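Local coordinates for [2Fe-2S] ferredoxin (Aquifex aeolicus, PDB 1M2D), which carries a [2Fe-2S] cluster in a thioredoxin-like fold, works as an electron carrier and forms a homodimer, at the interface of chains A and B. Coordinates in Å, arbitrary orientation; residue numbers count along the deposited sequence, not the author numbering. Chains: chain A/B, [2Fe-2S] ferredoxin.

The interface of chains A and B. Residues chain A 7, 56, 68, 73; chain B 5, 7, 68.
The rings of A:Phe7 and B:Phe7 lie face on face, their planes 8° from parallel and their centroids 3.7 Å apart, on the two-fold axis of this thioredoxin-like ferredoxin dimer. The opposite face of B:Phe7 is covered by B:His5 CD2, offset toward the rim, which sandwiches this ring between A:Phe7 and the imidazole of its own strand, 4-9. At the edge of B:Phe7, in its plane, stands A:Tyr68 CE1, 3.7 Å from B:Phe7 CE1; B:Tyr68 does the same for A:Phe7. The two tyrosines, from strand 65-68 of each subunit, pack reciprocally: B:Tyr68 CB sits over the centre of the A:Tyr68 ring, 3.6 Å from its centroid, and A:Tyr68 CB returns the CH-pi contact. In a two-fold interface every contact off the axis occurs twice, and the hydrogen bond between the phenol oxygen A:Tyr68 OH and B:His5 ND1, 3.0 Å long, has its twin with the chains exchanged; the oxygen lies in the imidazole plane while the two rings meet at 90°. B:His5 CG lies opposite the backbone N (chi1 -160°), which carries the ring out to the phenol, and the turn about chi2 presents ND1 to it. CE1 comes to 3.6 Å from A:Trp73 CZ2. Beyond the same corner, A:Met56 SD lies 3.9 Å from B:His5 CE1. Replacing A:Tyr68 by a phenylalanine would probably leave B:His5 ND1 without its partner across the interface and the imidazole freer to turn.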
loop_
_atom_site.group_PDB
_atom_site.type_symbol
_atom_site.label_atom_id
_atom_site.label_comp_id
_atom_site.label_asym_id
_atom_site.label_seq_id
_atom_site.Cartn_x
_atom_site.Cartn_y
_atom_site.Cartn_z
ATOM N N PHE A 7 -3.348 3.908 -2.344
ATOM C CA PHE A 7 -2.028 3.959 -1.747
ATOM C C PHE A 7 -1.304 5.194 -2.267
ATOM O O PHE A 7 -1.142 5.352 -3.494
ATOM C CB PHE A 7 -1.245 2.694 -2.114
ATOM C CG PHE A 7 -1.792 1.467 -1.457
ATOM C CD1 PHE A 7 -2.710 0.651 -2.120
ATOM C CD2 PHE A 7 -1.454 1.129 -0.144
ATOM C CE1 PHE A 7 -3.243 -0.465 -1.509
ATOM C CE2 PHE A 7 -1.939 -0.021 0.447
ATOM C CZ PHE A 7 -2.832 -0.833 -0.237
ATOM N N MET A 56 7.367 3.166 -3.972
ATOM C CA MET A 56 6.822 2.133 -4.845
ATOM C C MET A 56 7.562 2.037 -6.172
ATOM O O MET A 56 7.084 1.497 -7.145
ATOM C CB MET A 56 5.305 2.328 -5.051
ATOM C CG MET A 56 4.578 1.986 -3.751
ATOM S SD MET A 56 2.761 1.998 -3.897
ATOM C CE MET A 56 2.428 3.746 -3.883
ATOM N N TYR A 68 -6.144 0.019 -5.911
ATOM C CA TYR A 68 -6.482 -1.396 -5.966
ATOM C C TYR A 68 -7.914 -1.617 -5.592
ATOM O O TYR A 68 -8.504 -0.778 -4.897
ATOM C CB TYR A 68 -5.501 -2.214 -5.085
ATOM C CG TYR A 68 -4.135 -2.402 -5.722
ATOM C CD1 TYR A 68 -3.000 -1.896 -5.142
ATOM C CD2 TYR A 68 -3.990 -3.099 -6.909
ATOM C CE1 TYR A 68 -1.748 -2.069 -5.709
ATOM C CE2 TYR A 68 -2.760 -3.273 -7.491
ATOM C CZ TYR A 68 -1.656 -2.754 -6.886
ATOM O OH TYR A 68 -0.531 -2.948 -7.554
ATOM N N TRP A 73 -2.080 2.727 -11.662
ATOM C CA TRP A 73 -0.964 3.521 -11.146
ATOM C C TRP A 73 -1.046 4.890 -11.768
ATOM O O TRP A 73 -1.043 5.025 -12.992
ATOM C CB TRP A 73 0.392 2.887 -11.490
ATOM C CG TRP A 73 0.648 1.573 -10.779
ATOM C CD1 TRP A 73 -0.078 0.433 -10.809
ATOM C CD2 TRP A 73 1.774 1.322 -9.912
ATOM N NE1 TRP A 73 0.502 -0.522 -10.016
ATOM C CE2 TRP A 73 1.635 0.000 -9.448
ATOM C CE3 TRP A 73 2.845 2.084 -9.480
ATOM C CZ2 TRP A 73 2.557 -0.556 -8.572
ATOM C CZ3 TRP A 73 3.787 1.524 -8.612
ATOM C CH2 TRP A 73 3.619 0.201 -8.175
ATOM N N HIS B 5 1.362 -7.497 -5.613
ATOM C CA HIS B 5 1.800 -6.336 -4.867
ATOM C C HIS B 5 1.446 -6.596 -3.400
ATOM O O HIS B 5 0.274 -6.709 -3.056
ATOM C CB HIS B 5 1.109 -5.074 -5.399
ATOM C CG HIS B 5 1.847 -3.812 -5.007
ATOM N ND1 HIS B 5 1.789 -2.647 -5.640
ATOM C CD2 HIS B 5 2.720 -3.561 -4.018
ATOM C CE1 HIS B 5 2.385 -1.681 -5.172
ATOM N NE2 HIS B 5 3.055 -2.223 -4.135
ATOM N N PHE B 7 1.653 -5.449 0.519
ATOM C CA PHE B 7 1.723 -4.302 1.398
ATOM C C PHE B 7 1.851 -4.792 2.836
ATOM O O PHE B 7 1.022 -5.566 3.291
ATOM C CB PHE B 7 0.490 -3.432 1.265
ATOM C CG PHE B 7 0.427 -2.776 -0.105
ATOM C CD1 PHE B 7 -0.247 -3.365 -1.150
ATOM C CD2 PHE B 7 1.038 -1.566 -0.323
ATOM C CE1 PHE B 7 -0.347 -2.756 -2.392
ATOM C CE2 PHE B 7 0.950 -0.924 -1.564
ATOM C CZ PHE B 7 0.226 -1.516 -2.591
ATOM N N TYR B 68 -2.432 -7.611 -3.257
ATOM C CA TYR B 68 -3.240 -7.137 -4.408
ATOM C C TYR B 68 -2.622 -7.670 -5.681
ATOM O O TYR B 68 -1.437 -8.006 -5.751
ATOM C CB TYR B 68 -3.317 -5.611 -4.383
ATOM C CG TYR B 68 -4.297 -5.069 -3.388
ATOM C CD1 TYR B 68 -3.902 -4.280 -2.317
ATOM C CD2 TYR B 68 -5.663 -5.378 -3.484
ATOM C CE1 TYR B 68 -4.807 -3.778 -1.385
ATOM C CE2 TYR B 68 -6.573 -4.883 -2.582
ATOM C CZ TYR B 68 -6.120 -4.085 -1.549
ATOM O OH TYR B 68 -7.123 -3.728 -0.748
#